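Local coordinates for CalG4 (Micromonospora echinospora, PDB 3IA7), which belongs to the GT-B structural clan and has a C-terminal domain like that of erythromycin biosynthesis protein CIII, with two parallel-sheet domains facing each other across a cleft, at residues Y57-D62 / V84-A89; R125-L130 / E184-T189; G132-N137 / S196-A201; F192-F197 / R378-S383. One frame throughout, in Å; residues are numbered along the deposited sequence. Where two conformers were deposited one is given.

Contact 1: residues Y57-D62 / V84-A89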
loop_
_atom_site.group_PDB
_atom_site.type_symbol
_atom_site.label_atom_id
_atom_site.label_comp_id
_atom_site.label_asym_id
_atom_site.label_seq_id
_atom_site.Cartn_x
_atom_site.Cartn_y
_atom_site.Cartn_z
ATOM N N TYR A 57 -25.027 4.073 4.390
ATOM C CA TYR A 57 -25.770 4.823 5.386
ATOM C C TYR A 57 -25.569 6.315 5.078
ATOM O O TYR A 57 -24.632 6.710 4.353
ATOM C CB TYR A 57 -25.329 4.404 6.829
ATOM C CG TYR A 57 -24.103 5.139 7.387
ATOM C CD1 TYR A 57 -24.256 6.284 8.203
ATOM C CD2 TYR A 57 -22.797 4.726 7.069
ATOM C CE1 TYR A 57 -23.128 6.953 8.728
ATOM C CE2 TYR A 57 -21.689 5.391 7.610
ATOM C CZ TYR A 57 -21.871 6.487 8.442
ATOM O OH TYR A 57 -20.766 7.192 8.931
ATOM N N LYS A 58 -26.472 7.117 5.638
ATOM C CA LYS A 58 -26.449 8.547 5.531
ATOM C C LYS A 58 -25.846 9.123 6.809
ATOM O O LYS A 58 -26.379 8.943 7.908
ATOM C CB LYS A 58 -27.873 9.068 5.366
ATOM C CG LYS A 58 -27.979 10.589 5.540
ATOM C CD LYS A 58 -27.560 11.303 4.284
ATOM C CE LYS A 58 -27.945 12.801 4.359
ATOM N NZ LYS A 58 -27.277 13.491 3.194
ATOM N N SER A 59 -24.722 9.800 6.641
ATOM C CA SER A 59 -24.022 10.388 7.778
ATOM C C SER A 59 -24.638 11.651 8.274
ATOM O O SER A 59 -24.967 12.562 7.478
ATOM C CB SER A 59 -22.555 10.662 7.420
ATOM O OG SER A 59 -21.822 11.117 8.529
ATOM N N GLU A 60 -24.747 11.724 9.597
ATOM C CA GLU A 60 -25.091 12.977 10.296
ATOM C C GLU A 60 -24.151 14.130 9.956
ATOM O O GLU A 60 -24.531 15.297 10.029
ATOM C CB GLU A 60 -25.109 12.751 11.809
ATOM C CG GLU A 60 -26.175 11.765 12.243
ATOM C CD GLU A 60 -27.597 12.339 12.175
ATOM O OE1 GLU A 60 -27.843 13.434 12.701
ATOM O OE2 GLU A 60 -28.466 11.682 11.570
ATOM N N PHE A 61 -22.949 13.792 9.518
ATOM C CA PHE A 61 -21.910 14.780 9.270
ATOM C C PHE A 61 -22.025 15.481 7.903
ATOM O O PHE A 61 -21.233 16.386 7.584
ATOM C CB PHE A 61 -20.536 14.140 9.508
ATOM C CG PHE A 61 -20.317 13.726 10.946
ATOM C CD1 PHE A 61 -20.218 14.691 11.953
ATOM C CD2 PHE A 61 -20.253 12.390 11.305
ATOM C CE1 PHE A 61 -20.035 14.320 13.270
ATOM C CE2 PHE A 61 -20.085 12.021 12.615
ATOM C CZ PHE A 61 -19.969 12.979 13.598
ATOM N N ASP A 62 -23.011 15.071 7.109
ATOM C CA ASP A 62 -23.333 15.761 5.881
ATOM C C ASP A 62 -23.872 17.147 6.202
ATOM O O ASP A 62 -23.525 18.112 5.534
ATOM C CB ASP A 62 -24.346 14.944 5.071
ATOM C CG ASP A 62 -23.685 13.767 4.359
ATOM O OD1 ASP A 62 -22.509 13.492 4.670
ATOM O OD2 ASP A 62 -24.333 13.140 3.502
ATOM N N VAL A 84 -24.026 9.908 19.003
ATOM C CA VAL A 84 -25.077 8.905 19.200
ATOM C C VAL A 84 -25.938 8.723 17.934
ATOM O O VAL A 84 -26.171 7.572 17.523
ATOM C CB VAL A 84 -25.929 9.168 20.474
ATOM C CG1 VAL A 84 -27.055 8.132 20.576
ATOM C CG2 VAL A 84 -25.027 9.087 21.744
ATOM N N ARG A 85 -26.382 9.820 17.324
ATOM C CA ARG A 85 -27.158 9.738 16.086
ATOM C C ARG A 85 -26.404 9.017 14.976
ATOM O O ARG A 85 -27.000 8.232 14.237
ATOM C CB ARG A 85 -27.630 11.098 15.582
ATOM C CG ARG A 85 -28.684 11.792 16.466
ATOM C CD ARG A 85 -29.341 12.958 15.745
ATOM N NE ARG A 85 -28.390 13.992 15.337
ATOM C CZ ARG A 85 -28.014 15.016 16.103
ATOM N NH1 ARG A 85 -28.511 15.157 17.331
ATOM N NH2 ARG A 85 -27.140 15.907 15.637
ATOM N N GLU A 86 -25.108 9.279 14.856
ATOM C CA GLU A 86 -24.282 8.620 13.835
ATOM C C GLU A 86 -24.184 7.111 14.090
ATOM O O GLU A 86 -24.290 6.306 13.131
ATOM C CB GLU A 86 -22.848 9.222 13.840
ATOM C CG GLU A 86 -21.981 8.748 12.625
ATOM C CD GLU A 86 -22.361 9.408 11.306
ATOM O OE1 GLU A 86 -23.482 9.942 11.169
ATOM O OE2 GLU A 86 -21.521 9.373 10.378
ATOM N N ASN A 87 -23.974 6.724 15.362
ATOM C CA ASN A 87 -24.054 5.294 15.724
ATOM C C ASN A 87 -25.414 4.701 15.293
ATOM O O ASN A 87 -25.468 3.616 14.713
ATOM C CB ASN A 87 -23.859 5.120 17.226
ATOM C CG ASN A 87 -22.392 4.962 17.586
ATOM O OD1 ASN A 87 -21.920 3.844 17.675
ATOM N ND2 ASN A 87 -21.645 6.083 17.700
ATOM N N VAL A 88 -26.493 5.409 15.622
ATOM C CA VAL A 88 -27.858 4.950 15.261
ATOM C C VAL A 88 -28.078 4.850 13.719
ATOM O O VAL A 88 -28.740 3.918 13.216
ATOM C CB VAL A 88 -28.956 5.834 15.925
ATOM C CG1 VAL A 88 -30.356 5.499 15.392
ATOM C CG2 VAL A 88 -28.950 5.639 17.463
ATOM N N ALA A 89 -27.525 5.799 12.977
ATOM C CA ALA A 89 -27.601 5.778 11.508
ATOM C C ALA A 89 -27.017 4.471 10.944
ATOM O O ALA A 89 -27.628 3.837 10.082
ATOM C CB ALA A 89 -26.899 7.019 10.914
HETATM O O HOH W 1 -26.881 15.940 12.401
#
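Two torsions bring the carboxylate of Glu86 to Tyr57, Ser59 and Glu60. CG stands anti to the backbone N (chi1 -170°), and the chain then bends at chi2 (75°), which places CD beside the loop 57-62. This loop leaves strand 53-56, an outermost strand of the N-terminal Rossmann-like domain of the GT-B fold. Glu86 lies on helix 75-98, the next helix of that domain. Its OE2 accepts two bonds. Tyr57 OH reaches OE2 at 2.7 Å from above the carboxylate plane (49° out of it). Ser59 OG meets OE2 on the syn side at 2.6 Å. The other oxygen, OE1, offers its syn lone pair to the backbone Glu60 N at 2.7 Å. Three donors thus grip both oxygens, which fixes the rotation of the group and probably steadies its negative charge. The edge of the Phe61 ring comes in as well, with CD2 3.4 Å from Glu86 OE2. Ser59 OG also accepts from Phe61 N, forming an ST turn that sets the hydroxyl in place. Outside the two segments, Tyr57 OH is hydrogen-bonded to Gln13 N. One helical turn on, Ala89 CB packs obliquely against the Tyr57 ring, 3.9 Å from CD1. At the more exposed side, Glu60 and Arg85 cross at about a right angle in a salt bridge. Arg85 NE holds Glu60 OE1 at 2.7 Å, in the guanidinium plane but above the carboxylate plane. A water completes this pair: it donates to Glu60 OE1 and accepts from Arg85 NH2.

Contact 2: residues R125-L130 / E184-T189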
loop_
_atom_site.group_PDB
_atom_site.type_symbol
_atom_site.label_atom_id
_atom_site.label_comp_id
_atom_site.label_asym_id
_atom_site.label_seq_id
_atom_site.Cartn_x
_atom_site.Cartn_y
_atom_site.Cartn_z
ATOM N N ARG A 125 -24.612 -12.585 17.797
ATOM C CA ARG A 125 -23.391 -12.925 17.054
ATOM C C ARG A 125 -22.201 -12.406 17.823
ATOM O O ARG A 125 -22.330 -11.418 18.524
ATOM C CB ARG A 125 -23.424 -12.310 15.632
ATOM C CG ARG A 125 -24.486 -12.911 14.706
ATOM C CD ARG A 125 -24.224 -14.412 14.495
ATOM N NE ARG A 125 -25.119 -15.029 13.492
ATOM C CZ ARG A 125 -26.245 -15.702 13.748
ATOM N NH1 ARG A 125 -26.695 -15.870 15.001
ATOM N NH2 ARG A 125 -26.934 -16.225 12.734
ATOM N N PRO A 126 -21.027 -13.036 17.648
ATOM C CA PRO A 126 -19.785 -12.535 18.231
ATOM C C PRO A 126 -19.355 -11.259 17.523
ATOM O O PRO A 126 -19.808 -10.967 16.378
ATOM C CB PRO A 126 -18.775 -13.683 17.993
ATOM C CG PRO A 126 -19.280 -14.358 16.766
ATOM C CD PRO A 126 -20.816 -14.256 16.842
ATOM N N ALA A 127 -18.559 -10.445 18.206
ATOM C CA ALA A 127 -18.107 -9.203 17.622
ATOM C C ALA A 127 -16.629 -9.003 17.880
ATOM O O ALA A 127 -16.091 -9.553 18.843
ATOM C CB ALA A 127 -18.937 -7.970 18.176
ATOM N N VAL A 128 -15.983 -8.266 16.978
ATOM C CA VAL A 128 -14.587 -7.892 17.088
ATOM C C VAL A 128 -14.530 -6.395 16.995
ATOM O O VAL A 128 -15.121 -5.820 16.073
ATOM C CB VAL A 128 -13.772 -8.427 15.873
ATOM C CG1 VAL A 128 -12.322 -7.816 15.840
ATOM C CG2 VAL A 128 -13.768 -9.930 15.819
ATOM N N ARG A 129 -13.777 -5.762 17.899
ATOM C CA ARG A 129 -13.570 -4.341 17.853
ATOM C C ARG A 129 -12.269 -4.001 17.060
ATOM O O ARG A 129 -11.213 -4.647 17.247
ATOM C CB ARG A 129 -13.458 -3.774 19.276
ATOM C CG ARG A 129 -13.172 -2.246 19.270
ATOM C CD ARG A 129 -13.217 -1.663 20.729
ATOM N NE ARG A 129 -14.551 -1.911 21.340
ATOM C CZ ARG A 129 -15.075 -1.207 22.337
ATOM N NH1 ARG A 129 -14.384 -0.203 22.875
ATOM N NH2 ARG A 129 -16.310 -1.483 22.768
ATOM N N LEU A 130 -12.332 -2.932 16.292
ATOM C CA LEU A 130 -11.133 -2.369 15.658
ATOM C C LEU A 130 -10.828 -0.987 16.151
ATOM O O LEU A 130 -11.734 -0.162 16.347
ATOM C CB LEU A 130 -11.345 -2.238 14.139
ATOM C CG LEU A 130 -11.770 -3.430 13.289
ATOM C CD1 LEU A 130 -11.883 -2.964 11.727
ATOM C CD2 LEU A 130 -10.861 -4.727 13.456
ATOM N N GLU A 184 -17.083 -1.569 28.690
ATOM C CA GLU A 184 -16.899 -3.004 28.541
ATOM C C GLU A 184 -15.919 -3.344 27.426
ATOM O O GLU A 184 -15.913 -2.688 26.391
ATOM C CB GLU A 184 -18.232 -3.698 28.271
ATOM C CG GLU A 184 -19.077 -3.695 29.531
ATOM C CD GLU A 184 -20.358 -4.453 29.331
ATOM O OE1 GLU A 184 -21.193 -3.991 28.564
ATOM O OE2 GLU A 184 -20.531 -5.492 29.972
ATOM N N ILE A 185 -15.145 -4.401 27.636
ATOM C CA ILE A 185 -14.065 -4.833 26.709
ATOM C C ILE A 185 -14.594 -5.909 25.763
ATOM O O ILE A 185 -15.254 -6.871 26.192
ATOM C CB ILE A 185 -12.859 -5.354 27.534
ATOM C CG1 ILE A 185 -12.305 -4.179 28.372
ATOM C CG2 ILE A 185 -11.805 -6.091 26.630
ATOM C CD1 ILE A 185 -11.075 -4.494 29.257
ATOM N N GLU A 186 -14.330 -5.737 24.481
ATOM C CA GLU A 186 -14.739 -6.699 23.447
ATOM C C GLU A 186 -14.016 -8.049 23.553
ATOM O O GLU A 186 -12.936 -8.122 24.126
ATOM C CB GLU A 186 -14.534 -6.096 22.040
ATOM C CG GLU A 186 -15.378 -6.834 20.974
ATOM C CD GLU A 186 -16.833 -7.078 21.439
ATOM O OE1 GLU A 186 -17.650 -6.140 21.398
ATOM O OE2 GLU A 186 -17.143 -8.193 21.912
ATOM N N GLY A 187 -14.643 -9.123 23.074
ATOM C CA GLY A 187 -14.000 -10.467 23.104
ATOM C C GLY A 187 -12.645 -10.475 22.372
ATOM O O GLY A 187 -11.727 -11.226 22.743
ATOM N N LEU A 188 -12.540 -9.652 21.322
ATOM C CA LEU A 188 -11.285 -9.423 20.562
ATOM C C LEU A 188 -11.222 -7.969 20.089
ATOM O O LEU A 188 -12.215 -7.408 19.589
ATOM C CB LEU A 188 -11.148 -10.376 19.328
ATOM C CG LEU A 188 -9.920 -10.135 18.403
ATOM C CD1 LEU A 188 -8.587 -10.486 19.167
ATOM C CD2 LEU A 188 -10.050 -10.888 17.046
ATOM N N THR A 189 -10.054 -7.344 20.275
ATOM C CA THR A 189 -9.826 -5.997 19.802
ATOM C C THR A 189 -8.531 -6.003 18.985
ATOM O O THR A 189 -7.481 -6.421 19.504
ATOM C CB THR A 189 -9.702 -4.989 20.987
ATOM O OG1 THR A 189 -10.936 -5.003 21.775
ATOM C CG2 THR A 189 -9.520 -3.549 20.418
HETATM O O HOH W 2 -18.359 -10.472 21.067
HETATM O O HOH W 3 -17.697 -0.913 25.083
#
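Arg129 N donates to Leu188 O at 2.8 Å, a nearly straight bond (164° at the hydrogen). Together with the backbone bond between Arg129 and Ile190, it makes a parallel beta bridge between Arg129 and Thr189. The CA-H of Thr189 accompanies it, pointing at Arg129 O, with CA and O 3.2 Å apart. The side chains of Arg129 and Thr189 lie side by side and point the same way, with Arg129 CB 3.8 Å from Thr189 OG1. Val128 and Leu188 also run alongside each other, and CG1 of Val128 touches CD2 of Leu188 at 4.0 Å. Glu186 lies against Arg129 and Ala127. Its CB lies 3.8 Å from Arg129 CB, and its CG packs by Arg129 N and Ala127 O. The Glu186 chain bends at chi2 (46°), which places CD beside Ala127 CB and O. Glu186 OE2 is then held by Gly187 N at 2.9 Å and by a water that also accepts from Ala127 N. The polar ends are set by a second shell. Arg129 is extended as far as CD and bends at chi3 (-59°), which places NE for a bond to Tyr108 OH. The same hydroxyl is hydrogen-bonded to Glu186 OE1, and it links the two charged chains. A second water accepts from Arg129 NH2 at 2.8 Å. Strand 127-131 is thereby joined to the start of strand 189-191 in the N-terminal parallel sheet. Strand 105-109 pairs with its other edge. Helix 113-123 covers Ala127 and Arg129, while Tyr396 of helix 385-400 packs on Val128 and Leu188.

Contact 3: residues G132-N137 / S196-A201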
loop_
_atom_site.group_PDB
_atom_site.type_symbol
_atom_site.label_atom_id
_atom_site.label_comp_id
_atom_site.label_asym_id
_atom_site.label_seq_id
_atom_site.Cartn_x
_atom_site.Cartn_y
_atom_site.Cartn_z
ATOM N N GLY A 132 -7.837 2.288 15.246
ATOM C CA GLY A 132 -6.636 2.932 14.725
ATOM C C GLY A 132 -5.998 3.817 15.792
ATOM O O GLY A 132 -5.010 4.451 15.498
ATOM N N GLY A 133 -6.583 3.902 16.993
ATOM C CA GLY A 133 -6.031 4.782 18.099
ATOM C C GLY A 133 -5.695 3.892 19.292
ATOM O O GLY A 133 -5.733 2.670 19.157
ATOM N N PHE A 134 -5.390 4.479 20.453
ATOM C CA PHE A 134 -5.021 3.707 21.627
ATOM C C PHE A 134 -6.190 2.860 22.084
ATOM O O PHE A 134 -7.353 3.306 22.085
ATOM C CB PHE A 134 -4.573 4.643 22.770
ATOM C CG PHE A 134 -3.396 5.501 22.410
ATOM C CD1 PHE A 134 -2.325 4.949 21.691
ATOM C CD2 PHE A 134 -3.345 6.837 22.764
ATOM C CE1 PHE A 134 -1.207 5.717 21.332
ATOM C CE2 PHE A 134 -2.199 7.628 22.423
ATOM C CZ PHE A 134 -1.140 7.050 21.696
ATOM N N ALA A 135 -5.864 1.622 22.436
ATOM C CA ALA A 135 -6.780 0.767 23.180
ATOM C C ALA A 135 -7.135 1.287 24.610
ATOM O O ALA A 135 -6.352 2.040 25.214
ATOM C CB ALA A 135 -6.186 -0.633 23.242
ATOM N N ALA A 136 -8.285 0.865 25.121
ATOM C CA ALA A 136 -8.761 1.281 26.438
ATOM C C ALA A 136 -9.013 0.047 27.259
ATOM O O ALA A 136 -9.486 -0.991 26.764
ATOM C CB ALA A 136 -10.040 2.148 26.346
ATOM N N ASN A 137 -8.652 0.151 28.524
ATOM C CA ASN A 137 -9.050 -0.854 29.507
ATOM C C ASN A 137 -9.181 -0.166 30.861
ATOM O O ASN A 137 -9.159 1.068 30.955
ATOM C CB ASN A 137 -8.051 -2.041 29.528
ATOM C CG ASN A 137 -6.641 -1.648 30.040
ATOM O OD1 ASN A 137 -6.425 -0.526 30.490
ATOM N ND2 ASN A 137 -5.684 -2.599 29.966
ATOM N N SER A 196 4.347 -1.231 21.504
ATOM C CA SER A 196 5.155 -0.334 22.304
ATOM C C SER A 196 4.615 1.099 22.281
ATOM O O SER A 196 5.075 1.942 23.067
ATOM C CB SER A 196 6.624 -0.331 21.848
ATOM O OG SER A 196 6.701 0.017 20.484
ATOM N N PHE A 197 3.802 1.416 21.275
ATOM C CA PHE A 197 3.283 2.781 21.138
ATOM C C PHE A 197 2.059 2.939 22.068
ATOM O O PHE A 197 1.648 4.064 22.386
ATOM C CB PHE A 197 2.858 3.065 19.686
ATOM C CG PHE A 197 2.647 4.536 19.385
ATOM C CD1 PHE A 197 3.698 5.439 19.552
ATOM C CD2 PHE A 197 1.430 4.993 18.901
ATOM C CE1 PHE A 197 3.534 6.839 19.264
ATOM C CE2 PHE A 197 1.254 6.394 18.575
ATOM C CZ PHE A 197 2.340 7.296 18.768
ATOM N N GLN A 198 1.494 1.822 22.533
ATOM C CA GLN A 198 0.336 1.860 23.428
ATOM C C GLN A 198 0.666 2.257 24.906
ATOM O O GLN A 198 1.447 1.548 25.613
ATOM C CB GLN A 198 -0.339 0.474 23.427
ATOM C CG GLN A 198 -1.414 0.305 24.481
ATOM C CD GLN A 198 -2.709 1.060 24.128
ATOM O OE1 GLN A 198 -3.128 1.073 22.964
ATOM N NE2 GLN A 198 -3.387 1.640 25.148
ATOM N N PRO A 199 0.008 3.324 25.426
ATOM C CA PRO A 199 0.149 3.634 26.883
ATOM C C PRO A 199 -0.314 2.447 27.754
ATOM O O PRO A 199 -1.336 1.823 27.408
ATOM C CB PRO A 199 -0.792 4.857 27.092
ATOM C CG PRO A 199 -0.962 5.481 25.706
ATOM C CD PRO A 199 -0.883 4.281 24.726
ATOM N N PHE A 200 0.417 2.119 28.836
ATOM C CA PHE A 200 0.067 0.961 29.725
ATOM C C PHE A 200 -0.067 -0.398 28.982
ATOM O O PHE A 200 -0.870 -1.248 29.396
ATOM C CB PHE A 200 -1.249 1.244 30.503
ATOM C CG PHE A 200 -1.174 2.458 31.383
ATOM C CD1 PHE A 200 -0.797 2.348 32.729
ATOM C CD2 PHE A 200 -1.445 3.722 30.869
ATOM C CE1 PHE A 200 -0.706 3.490 33.549
ATOM C CE2 PHE A 200 -1.347 4.873 31.685
ATOM C CZ PHE A 200 -0.985 4.759 33.014
ATOM N N ALA A 201 0.728 -0.574 27.920
ATOM C CA ALA A 201 0.719 -1.733 27.067
ATOM C C ALA A 201 0.747 -3.065 27.866
ATOM O O ALA A 201 0.025 -3.986 27.530
ATOM C CB ALA A 201 1.936 -1.666 26.037
#
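Gln198, whose CA lies 5.9 Å from that of Phe134, opens a type II beta turn that runs through Pro199 and Phe200 to Ala201. Its side chain lies against the backbone of the loop 132-137. CG is anti to the backbone N, and a bend at chi2 (74°) places CD next to Ala135. The amide then pairs with both polar groups of that residue: Ala135 N donates to Gln198 OE1 at 2.8 Å, and Gln198 NE2 donates to Ala135 O at 3.0 Å. NE2 also reaches back to Pro199 O at 3.1 Å, on a lone pair in the carbonyl plane. Three bonds therefore hold this buried amide and fix which way it is flipped. Beside it, Pro199 CD sits over one face of the Phe134 ring, a CH-pi contact 3.6 Å from the ring centroid and 19° off the normal. The Phe197 ring meets Phe134 obliquely, with planes at 52°. Its CD2 touches Phe134 CE1 at 3.7 Å. Arg336 of helix 331-339 joins this group. It touches Phe134 and Pro199, and its NE donates to Phe197 O. The loops 132-137 and 196-201 follow strands 127-131 and 189-191. In the GT-B fold, loops at the carboxyl ends of the parallel strands face the cleft between the two Rossmann-like domains, and this contact is consistent with that.

Contact 4: residues F192-F197 / R378-S383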
loop_
_atom_site.group_PDB
_atom_site.type_symbol
_atom_site.label_atom_id
_atom_site.label_comp_id
_atom_site.label_asym_id
_atom_site.label_seq_id
_atom_site.Cartn_x
_atom_site.Cartn_y
_atom_site.Cartn_z
ATOM N N PHE A 192 -4.507 -1.138 15.524
ATOM C CA PHE A 192 -3.588 -0.951 14.372
ATOM C C PHE A 192 -2.356 -0.141 14.741
ATOM O O PHE A 192 -1.978 0.843 14.055
ATOM C CB PHE A 192 -4.376 -0.330 13.202
ATOM C CG PHE A 192 -5.472 -1.255 12.689
ATOM C CD1 PHE A 192 -5.155 -2.505 12.154
ATOM C CD2 PHE A 192 -6.805 -0.847 12.730
ATOM C CE1 PHE A 192 -6.162 -3.379 11.686
ATOM C CE2 PHE A 192 -7.829 -1.714 12.242
ATOM C CZ PHE A 192 -7.502 -2.982 11.758
ATOM N N LEU A 193 -1.761 -0.502 15.883
ATOM C CA LEU A 193 -0.583 0.188 16.427
ATOM C C LEU A 193 0.397 -0.877 16.865
ATOM O O LEU A 193 -0.027 -1.990 17.172
ATOM C CB LEU A 193 -0.892 0.984 17.711
ATOM C CG LEU A 193 -2.067 1.988 17.667
ATOM C CD1 LEU A 193 -2.171 2.632 19.011
ATOM C CD2 LEU A 193 -1.897 3.070 16.689
ATOM N N PRO A 194 1.680 -0.538 16.882
ATOM C CA PRO A 194 2.612 -1.464 17.532
ATOM C C PRO A 194 2.418 -1.375 19.028
ATOM O O PRO A 194 2.123 -0.299 19.576
ATOM C CB PRO A 194 3.989 -0.973 17.071
ATOM C CG PRO A 194 3.837 0.513 16.884
ATOM C CD PRO A 194 2.363 0.643 16.314
ATOM N N LYS A 195 2.580 -2.508 19.704
ATOM C CA LYS A 195 2.307 -2.542 21.120
ATOM C C LYS A 195 3.107 -1.492 21.920
ATOM O O LYS A 195 2.616 -0.916 22.926
ATOM C CB LYS A 195 2.582 -3.953 21.664
ATOM C CG LYS A 195 2.037 -4.138 23.072
ATOM C CD LYS A 195 2.160 -5.633 23.490
ATOM C CE LYS A 195 1.387 -5.891 24.778
ATOM N NZ LYS A 195 1.585 -7.298 25.159
ATOM N N SER A 196 4.347 -1.231 21.504
ATOM C CA SER A 196 5.155 -0.334 22.304
ATOM C C SER A 196 4.615 1.099 22.281
ATOM O O SER A 196 5.075 1.942 23.067
ATOM C CB SER A 196 6.624 -0.331 21.848
ATOM O OG SER A 196 6.701 0.017 20.484
ATOM N N PHE A 197 3.802 1.416 21.275
ATOM C CA PHE A 197 3.283 2.781 21.138
ATOM C C PHE A 197 2.059 2.939 22.068
ATOM O O PHE A 197 1.648 4.064 22.386
ATOM C CB PHE A 197 2.858 3.065 19.686
ATOM C CG PHE A 197 2.647 4.536 19.385
ATOM C CD1 PHE A 197 3.698 5.439 19.552
ATOM C CD2 PHE A 197 1.430 4.993 18.901
ATOM C CE1 PHE A 197 3.534 6.839 19.264
ATOM C CE2 PHE A 197 1.254 6.394 18.575
ATOM C CZ PHE A 197 2.340 7.296 18.768
ATOM N N ARG A 378 11.470 -1.397 14.261
ATOM C CA ARG A 378 11.511 -2.857 14.437
ATOM C C ARG A 378 10.202 -3.368 15.058
ATOM O O ARG A 378 9.689 -4.384 14.576
ATOM C CB ARG A 378 12.802 -3.282 15.184
ATOM C CG ARG A 378 14.124 -3.109 14.297
ATOM C CD ARG A 378 13.950 -3.688 12.835
ATOM N NE ARG A 378 14.499 -2.822 11.755
ATOM C CZ ARG A 378 14.655 -3.168 10.469
ATOM N NH1 ARG A 378 14.335 -4.386 10.043
ATOM N NH2 ARG A 378 15.169 -2.300 9.597
ATOM N N ASP A 379 9.673 -2.654 16.064
ATOM C CA ASP A 379 8.374 -2.991 16.675
ATOM C C ASP A 379 7.289 -3.059 15.609
ATOM O O ASP A 379 6.602 -4.087 15.490
ATOM C CB ASP A 379 8.003 -1.996 17.779
ATOM C CG ASP A 379 8.915 -2.096 18.974
ATOM O OD1 ASP A 379 9.744 -3.026 19.062
ATOM O OD2 ASP A 379 8.809 -1.232 19.848
ATOM N N ILE A 380 7.206 -2.009 14.787
ATOM C CA ILE A 380 6.204 -1.929 13.728
ATOM C C ILE A 380 6.369 -3.064 12.727
ATOM O O ILE A 380 5.374 -3.705 12.329
ATOM C CB ILE A 380 6.261 -0.561 12.999
ATOM C CG1 ILE A 380 5.788 0.558 13.971
ATOM C CG2 ILE A 380 5.410 -0.581 11.636
ATOM C CD1 ILE A 380 6.168 1.983 13.478
ATOM N N LEU A 381 7.608 -3.295 12.302
ATOM C CA LEU A 381 7.865 -4.346 11.333
ATOM C C LEU A 381 7.464 -5.711 11.891
ATOM O O LEU A 381 6.925 -6.546 11.165
ATOM C CB LEU A 381 9.306 -4.331 10.821
ATOM C CG LEU A 381 9.729 -5.636 10.093
ATOM C CD1 LEU A 381 9.142 -5.685 8.664
ATOM C CD2 LEU A 381 11.254 -5.909 10.126
ATOM N N SER A 382 7.647 -5.919 13.179
ATOM C CA SER A 382 7.308 -7.203 13.780
ATOM C C SER A 382 5.841 -7.315 14.254
ATOM O O SER A 382 5.466 -8.326 14.817
ATOM C CB SER A 382 8.313 -7.515 14.908
ATOM O OG SER A 382 7.960 -6.751 16.023
ATOM N N SER A 383 4.999 -6.303 14.013
ATOM C CA SER A 383 3.660 -6.257 14.626
ATOM C C SER A 383 2.660 -7.253 13.987
ATOM O O SER A 383 1.734 -7.694 14.672
ATOM C CB SER A 383 3.069 -4.819 14.567
ATOM O OG SER A 383 3.831 -4.019 15.454
HETATM O O HOH W 4 2.974 -4.891 18.338
#
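This is mainly apolar packing between the two domains, where the loop 192-197 after strand 189-191 meets the C-terminal end of helix 367-381. Pro194 carries it. The proline ring lies alongside the Ile380 side chain, pointing the same way, and its CG touches Ile380 CG1 at 3.5 Å. Pro194 CB also rests 3.5 Å from Ser383 OG. That hydroxyl is turned by a bond of its own, donating to Asp379 O at 2.8 Å. Ser382 OG reaches the same carbonyl oxygen from the opposite face. A water extends the contact, accepting from Lys195 N at 2.8 Å and donating to Ser383 OG. Ser196 OG also lies beside Asp379 OD2, but Asp379 was deposited in two conformers and the very short distance makes the detail of this bond doubtful. Leu311 of helix 307-315 packs on Pro194, and Phe314 of that helix touches Ile380. Next to Asp379 in the helix, Arg378 packs against Gly51 of the second subunit. This is one of the places where the two Rossmann-like domains meet. Segment 378-383 comes just before helix 385-400, which returns to pack on the N-terminal domain, as in the GT-B fold.

In the fold
From the N terminus, contact 1 comes first and closes the loop from strand 53-56 to helix 75-98, within the N-terminal domain. It touches none of the others. Contact 2 then brings together strand 127-131 and the approach to strand 189-191, closing off the helices between them. Contact 3 opens before contact 2 has closed, so the two cross, and they touch where Ile185 packs on Asn137. Contact 3 joins the loops that follow the two strands. Contact 4 starts from the segment where contact 3 ends, sharing Ser196 and Phe197, and ties this loop to helix 367-381 of the C-terminal domain. Contacts 1 and 4 lie on opposite sides of the chain's centre.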